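PDB 3VIQ: mating-type switching protein swi5 from Schizosaccharomyces pombe, which forms a complex with Sfr1 that activates Rad51-mediated strand exchange, serving recombination DNA repair, and is required for normal mating-type switching. Local coordinates for the interface of chains B and A. Sequence-based numbering; all coordinates share one arbitrary frame. Chains: chain A, Mating-type switching protein swi5; chain B, Swi5-dependent recombination DNA repair protein 1.

Contact 1: the interface of chains B and A. Residues chain B 41, 44-45, 48; chain A 50, 54, 82, 85.
The indole N-H of B:Trp48 and the phenol of A:Tyr50 both grip one terminal carboxylate oxygen of chain A, A:Glu85 O. B:Trp48 NE1 donates to it across the interface at 3.1 Å, nearly straight (163° at the hydrogen). The acceptor lies in the indole plane, whereas the indole nitrogen stands above the carboxylate plane. A:Tyr50 OH reaches A:Glu85 O from the opposite face of that plane, at 2.6 Å. The other terminal oxygen, A:Glu85 OXT, accepts from A:Arg54 NH1 at 2.9 Å, so the chain end is held from several directions and its charge is probably offset by the guanidinium. A:Arg54 also lays its aliphatic stem over one face of the indole, CG 4.0 Å from the centroid of the B:Trp48 six-membered ring; a bend at chi3 (78°) then turns the guanidinium so that A:Tyr50 CZ lies over its face. B:Leu44 CD2 packs on A:Glu85 CB at 3.6 Å, and B:Leu41 CD2 lies 3.8 Å from A:Tyr50 CD2. An alanine in place of B:Trp48 would probably leave A:Glu85 O without its cross-chain donor and the A:Arg54 stem without its aromatic platform. The site joins helix 38-68 of chain B to helix 36-67 of chain A, with the C-terminal end of Swi5 docked against both.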
# COMPACT_ATOMS: atom_id res chain seq x y z
N LEU B 41 -5.55 9.21 -9.67
CA LEU B 41 -4.54 8.47 -8.94
C LEU B 41 -3.77 7.53 -9.86
O LEU B 41 -2.56 7.51 -9.81
CB LEU B 41 -5.17 7.72 -7.75
CG LEU B 41 -5.61 8.60 -6.54
CD1 LEU B 41 -6.38 7.74 -5.53
CD2 LEU B 41 -4.50 9.32 -5.90
N LEU B 44 -1.55 9.72 -12.07
CA LEU B 44 -0.45 10.25 -11.27
C LEU B 44 0.58 9.16 -10.93
O LEU B 44 1.80 9.45 -10.90
CB LEU B 44 -0.98 10.88 -9.99
CG LEU B 44 -1.63 12.27 -10.15
CD1 LEU B 44 -2.55 12.61 -8.98
CD2 LEU B 44 -0.54 13.33 -10.32
N ILE B 45 0.11 7.93 -10.68
CA ILE B 45 1.00 6.81 -10.38
C ILE B 45 1.96 6.54 -11.54
O ILE B 45 3.16 6.29 -11.32
CB ILE B 45 0.21 5.53 -9.99
CG1 ILE B 45 -0.31 5.65 -8.55
CG2 ILE B 45 1.05 4.26 -10.16
CD1 ILE B 45 -1.45 4.64 -8.23
N TRP B 48 4.61 9.58 -11.73
CA TRP B 48 5.65 9.44 -10.68
C TRP B 48 6.49 8.16 -10.85
O TRP B 48 7.71 8.17 -10.64
CB TRP B 48 5.06 9.50 -9.27
CG TRP B 48 4.55 10.85 -8.92
CD1 TRP B 48 3.24 11.21 -8.77
CD2 TRP B 48 5.31 12.03 -8.69
NE1 TRP B 48 3.15 12.55 -8.46
CE2 TRP B 48 4.41 13.08 -8.41
CE3 TRP B 48 6.69 12.32 -8.70
CZ2 TRP B 48 4.82 14.38 -8.12
CZ3 TRP B 48 7.10 13.63 -8.42
CH2 TRP B 48 6.17 14.63 -8.14
N TYR A 50 0.05 5.57 -4.80
CA TYR A 50 0.39 6.93 -5.20
C TYR A 50 1.30 7.63 -4.18
O TYR A 50 2.33 8.23 -4.54
CB TYR A 50 -0.87 7.75 -5.38
CG TYR A 50 -0.65 9.23 -5.36
CD1 TYR A 50 0.01 9.84 -6.39
CD2 TYR A 50 -1.09 10.03 -4.30
CE1 TYR A 50 0.22 11.20 -6.41
CE2 TYR A 50 -0.88 11.43 -4.30
CZ TYR A 50 -0.23 11.99 -5.39
OH TYR A 50 0.02 13.33 -5.50
N ARG A 54 5.23 8.58 -5.27
CA ARG A 54 5.59 10.01 -5.29
C ARG A 54 6.70 10.31 -4.27
O ARG A 54 7.66 10.99 -4.59
CB ARG A 54 4.38 10.94 -5.04
CG ARG A 54 4.77 12.39 -4.70
CD ARG A 54 3.60 13.36 -4.72
NE ARG A 54 2.78 13.25 -3.53
CZ ARG A 54 1.85 14.12 -3.14
NH1 ARG A 54 1.57 15.20 -3.86
NH2 ARG A 54 1.18 13.88 -2.02
N ASN A 82 5.45 17.98 -12.01
CA ASN A 82 5.44 19.33 -11.46
C ASN A 82 4.91 19.27 -10.02
O ASN A 82 4.45 18.22 -9.55
CB ASN A 82 4.63 20.29 -12.37
CG ASN A 82 3.16 19.93 -12.44
OD1 ASN A 82 2.46 19.97 -11.44
ND2 ASN A 82 2.69 19.56 -13.62
N GLU A 85 1.31 17.93 -8.61
CA GLU A 85 0.99 16.54 -8.85
C GLU A 85 1.20 15.68 -7.62
O GLU A 85 0.89 14.48 -7.60
CB GLU A 85 1.83 16.03 -10.03
CG GLU A 85 1.40 16.67 -11.35
CD GLU A 85 2.22 16.23 -12.53
OE1 GLU A 85 3.37 15.76 -12.32
OE2 GLU A 85 1.72 16.35 -13.66
OXT GLU A 85 1.67 16.16 -6.60

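Contact 2: the interface of chains B and A. Residues chain B 12, 15-16, 19; chain A 13, 17, 20-21, 24.
B:Glu15 and A:Lys17 bridge two long helices, 3-35 of Sfr1 and 3-29 of Swi5, that pair in a coiled-coil-like arrangement; this stretch of Sfr1 is predicted to be coiled coil. The polar component is a salt bridge in which A:Lys17 NZ donates to B:Glu15 OE1 at 2.6 Å. The lysine amine meets this oxygen from above the carboxylate plane, 51° out of it. A:Lys17 starts with CG anti to its backbone N (chi1 178°) and stays extended, which carries NZ across to the carboxylate group of B:Glu15. A water backs the pair, 2.7 Å from A:Lys17 NZ and also in reach of B:Glu15 OE1, closing a small triangle.

The apolar component runs along the stem of that lysine and on to its neighbours. Its methylenes serve as packing surface: A:Lys17 CG touches B:Leu19 CD1 at 3.8 Å, while A:Lys17 CD meets B:Leu12 CD2 at 3.9 Å, the leucine crossing the lysine at about a right angle. B:Leu19 is deeply engaged, with 93 Å² hidden by the partner. One of its methyls, CD1, rests on A:Glu21 CG at 3.7 Å, and the other, CD2, meets A:Leu24 CD2 at 3.8 Å. B:Val16 CG1 abuts A:Leu20 CD1 at 3.7 Å, and B:Leu12 CB faces A:Leu13 CB at 3.9 Å.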
# COMPACT_ATOMS: atom_id res chain seq x y z
N LEU B 12 -27.48 -12.35 17.55
CA LEU B 12 -27.95 -11.02 17.14
C LEU B 12 -26.87 -9.97 17.35
O LEU B 12 -26.69 -9.10 16.51
CB LEU B 12 -29.23 -10.65 17.87
CG LEU B 12 -30.48 -11.40 17.45
CD1 LEU B 12 -31.53 -11.29 18.55
CD2 LEU B 12 -31.05 -10.86 16.11
N GLU B 15 -24.54 -10.16 14.45
CA GLU B 15 -25.15 -9.64 13.22
C GLU B 15 -25.17 -8.10 13.24
O GLU B 15 -24.86 -7.48 12.21
CB GLU B 15 -26.53 -10.24 12.97
CG GLU B 15 -26.47 -11.74 12.57
CD GLU B 15 -27.76 -12.54 12.79
OE1 GLU B 15 -28.86 -11.97 13.05
OE2 GLU B 15 -27.67 -13.77 12.67
N VAL B 16 -25.44 -7.52 14.41
CA VAL B 16 -25.42 -6.08 14.60
C VAL B 16 -24.03 -5.46 14.34
O VAL B 16 -23.93 -4.46 13.62
CB VAL B 16 -25.91 -5.68 16.01
CG1 VAL B 16 -25.53 -4.24 16.30
CG2 VAL B 16 -27.42 -5.90 16.15
N LEU B 19 -23.34 -5.60 10.59
CA LEU B 19 -24.10 -4.56 9.90
C LEU B 19 -23.53 -3.18 10.18
O LEU B 19 -23.45 -2.34 9.28
CB LEU B 19 -25.63 -4.64 10.24
CG LEU B 19 -26.38 -5.83 9.59
CD1 LEU B 19 -27.60 -6.30 10.40
CD2 LEU B 19 -26.82 -5.52 8.18
N LEU A 13 -32.45 -6.10 20.51
CA LEU A 13 -31.42 -6.43 19.52
C LEU A 13 -32.09 -6.72 18.17
O LEU A 13 -31.53 -6.41 17.12
CB LEU A 13 -30.61 -7.64 20.00
CG LEU A 13 -29.55 -7.28 21.05
CD1 LEU A 13 -29.08 -8.54 21.82
CD2 LEU A 13 -28.35 -6.57 20.39
N LYS A 17 -31.11 -4.58 14.93
CA LYS A 17 -30.76 -5.24 13.67
C LYS A 17 -31.64 -4.80 12.50
O LYS A 17 -31.13 -4.52 11.41
CB LYS A 17 -30.85 -6.75 13.82
CG LYS A 17 -30.54 -7.47 12.54
CD LYS A 17 -30.61 -8.98 12.67
CE LYS A 17 -30.20 -9.66 11.36
NZ LYS A 17 -30.68 -11.05 11.37
N LEU A 20 -30.81 -1.31 11.40
CA LEU A 20 -29.50 -1.30 10.73
C LEU A 20 -29.59 -1.84 9.29
O LEU A 20 -28.94 -1.31 8.41
CB LEU A 20 -28.46 -2.08 11.52
CG LEU A 20 -27.73 -1.24 12.59
CD1 LEU A 20 -27.25 -2.17 13.70
CD2 LEU A 20 -26.56 -0.44 12.00
N GLU A 21 -30.38 -2.89 9.08
CA GLU A 21 -30.62 -3.39 7.74
C GLU A 21 -31.30 -2.31 6.91
O GLU A 21 -31.03 -2.17 5.73
CB GLU A 21 -31.47 -4.68 7.76
CG GLU A 21 -30.67 -5.87 8.33
CD GLU A 21 -31.51 -7.11 8.66
OE1 GLU A 21 -32.65 -6.99 9.16
OE2 GLU A 21 -30.99 -8.21 8.42
N LEU A 24 -28.67 0.45 6.21
CA LEU A 24 -27.72 -0.04 5.22
C LEU A 24 -28.34 0.03 3.81
O LEU A 24 -27.69 0.47 2.87
CB LEU A 24 -27.28 -1.45 5.56
CG LEU A 24 -26.36 -2.15 4.56
CD1 LEU A 24 -25.08 -1.36 4.40
CD2 LEU A 24 -26.09 -3.57 5.03
O HOH W 1 -31.83 -12.84 13.02

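Contact 3: the interface of chains B and A. Residues chain B 47-48, 51; chain A 54, 57-58, 61, 79, 81-82.
A:Val81 and A:Ala57 close on the indole of B:Trp48 at an interface between partners of the Swi5 and Sfr1 families, where the indole on helix 38-68 of Sfr1 inserts between helix 36-67 of Swi5 and its C-terminal segment. The tight part is a sandwich. A:Val81 CG1 sits over the face opposite the A:Arg54 stem, 3.7 Å from the centroid of the B:Trp48 six-membered ring and offset toward its rim. This methyl, anti to its own carbonyl carbon (chi1 -69°), is the branch turned onto the ring. The valine and tryptophan side chains cross at about a right angle, and A:Val81 CG2 also approaches B:Trp48 CZ3, at 3.8 Å. A:Ala57 CB meets B:Trp48 CE3 at 3.6 Å, and A:Leu58 CD2 adds a looser touch on B:Trp48 CZ3 at 4.1 Å. Carbon groups from both parts of Swi5 thus probably limit how far the indole can shift or turn.

B:Ala51 marks the margin of the packed part. B:Ala51 CB lies 3.6 Å from the backbone oxygen A:Phe79 O and 4.3 Å from CD1 of A:Ile61, of which little surface is hidden by Sfr1. Beyond it, toward B:Lys47, direct contact gives way to water: one molecule lies 2.5 Å from B:Lys47 O and 2.9 Å from A:Phe79 O, linking two carbonyl acceptors that could not hydrogen-bond to each other directly. The B:Lys47 side chain contributes little, as just 3 Å² of this residue is hidden by Swi5.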
# COMPACT_ATOMS: atom_id res chain seq x y z
N LYS B 47 2.95 8.70 -13.85
CA LYS B 47 3.83 9.86 -14.00
C LYS B 47 4.95 9.77 -13.00
O LYS B 47 6.13 9.84 -13.40
CB LYS B 47 3.08 11.16 -13.78
CG LYS B 47 2.28 11.61 -14.97
CD LYS B 47 1.49 12.85 -14.62
CE LYS B 47 0.73 13.40 -15.80
NZ LYS B 47 1.62 13.70 -16.92
N TRP B 48 4.61 9.58 -11.73
CA TRP B 48 5.65 9.44 -10.68
C TRP B 48 6.49 8.16 -10.85
O TRP B 48 7.71 8.17 -10.64
CB TRP B 48 5.06 9.50 -9.27
CG TRP B 48 4.55 10.85 -8.92
CD1 TRP B 48 3.24 11.21 -8.77
CD2 TRP B 48 5.31 12.03 -8.69
NE1 TRP B 48 3.15 12.55 -8.46
CE2 TRP B 48 4.41 13.08 -8.41
CE3 TRP B 48 6.69 12.32 -8.70
CZ2 TRP B 48 4.82 14.38 -8.12
CZ3 TRP B 48 7.10 13.63 -8.42
CH2 TRP B 48 6.17 14.63 -8.14
N ALA B 51 8.94 8.87 -13.40
CA ALA B 51 9.97 9.74 -12.79
C ALA B 51 10.98 8.94 -11.94
O ALA B 51 12.18 9.08 -12.14
CB ALA B 51 9.36 10.86 -11.97
N ARG A 54 5.23 8.58 -5.27
CA ARG A 54 5.59 10.01 -5.29
C ARG A 54 6.70 10.31 -4.27
O ARG A 54 7.66 10.99 -4.59
CB ARG A 54 4.38 10.94 -5.04
CG ARG A 54 4.77 12.39 -4.70
CD ARG A 54 3.60 13.36 -4.72
NE ARG A 54 2.78 13.25 -3.53
CZ ARG A 54 1.85 14.12 -3.14
NH1 ARG A 54 1.57 15.20 -3.86
NH2 ARG A 54 1.18 13.88 -2.02
N ALA A 57 9.94 8.80 -5.75
CA ALA A 57 10.34 9.65 -6.86
C ALA A 57 10.94 10.97 -6.34
O ALA A 57 12.00 11.39 -6.81
CB ALA A 57 9.15 9.93 -7.81
N LEU A 58 10.31 11.57 -5.33
CA LEU A 58 10.82 12.84 -4.82
C LEU A 58 12.15 12.62 -4.19
O LEU A 58 13.07 13.41 -4.39
CB LEU A 58 9.86 13.51 -3.84
CG LEU A 58 8.67 14.24 -4.51
CD1 LEU A 58 7.59 14.71 -3.47
CD2 LEU A 58 9.21 15.39 -5.36
N ILE A 61 14.83 12.14 -7.18
CA ILE A 61 15.00 13.45 -7.82
C ILE A 61 15.76 14.42 -6.90
O ILE A 61 16.63 15.16 -7.37
CB ILE A 61 13.67 14.12 -8.22
CG1 ILE A 61 12.90 13.27 -9.26
CG2 ILE A 61 13.97 15.54 -8.74
CD1 ILE A 61 11.39 13.67 -9.47
N PHE A 79 12.14 15.31 -15.41
CA PHE A 79 11.50 14.07 -14.98
C PHE A 79 10.01 13.94 -15.26
O PHE A 79 9.43 12.93 -14.92
CB PHE A 79 11.83 13.80 -13.51
CG PHE A 79 13.30 13.56 -13.29
CD1 PHE A 79 13.90 12.42 -13.81
CD2 PHE A 79 14.10 14.51 -12.65
CE1 PHE A 79 15.27 12.20 -13.65
CE2 PHE A 79 15.46 14.31 -12.52
CZ PHE A 79 16.04 13.14 -13.01
N VAL A 81 7.36 15.78 -14.23
CA VAL A 81 6.47 16.10 -13.14
C VAL A 81 6.41 17.59 -12.83
O VAL A 81 7.19 18.38 -13.36
CB VAL A 81 6.84 15.34 -11.86
CG1 VAL A 81 6.57 13.87 -12.03
CG2 VAL A 81 8.30 15.55 -11.50
N ASN A 82 5.45 17.98 -12.01
CA ASN A 82 5.44 19.33 -11.46
C ASN A 82 4.91 19.27 -10.02
O ASN A 82 4.45 18.22 -9.55
CB ASN A 82 4.63 20.29 -12.37
CG ASN A 82 3.16 19.93 -12.44
OD1 ASN A 82 2.46 19.97 -11.44
ND2 ASN A 82 2.69 19.56 -13.62
O HOH W 2 7.06 11.27 -15.27

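Contact 1 and contact 3 are neighbouring halves of one site: their C-alpha centres lie about 7 Å apart, and they share B:Trp48, A:Arg54 and A:Asn82. Both join helix 38-68 of chain B to helix 36-67 and the C-terminal segment of chain A, so polar anchoring and apolar clamping converge on one indole. Contact 2 is remote, its C-alpha centre about 40 Å from that of contact 1 and about 46 Å from that of contact 3, and uses the preceding helices, 3-35 and 3-29. Separated attachment points on successive helices of both chains would help fix the elongated shape of the Swi5-Sfr1 heterodimer.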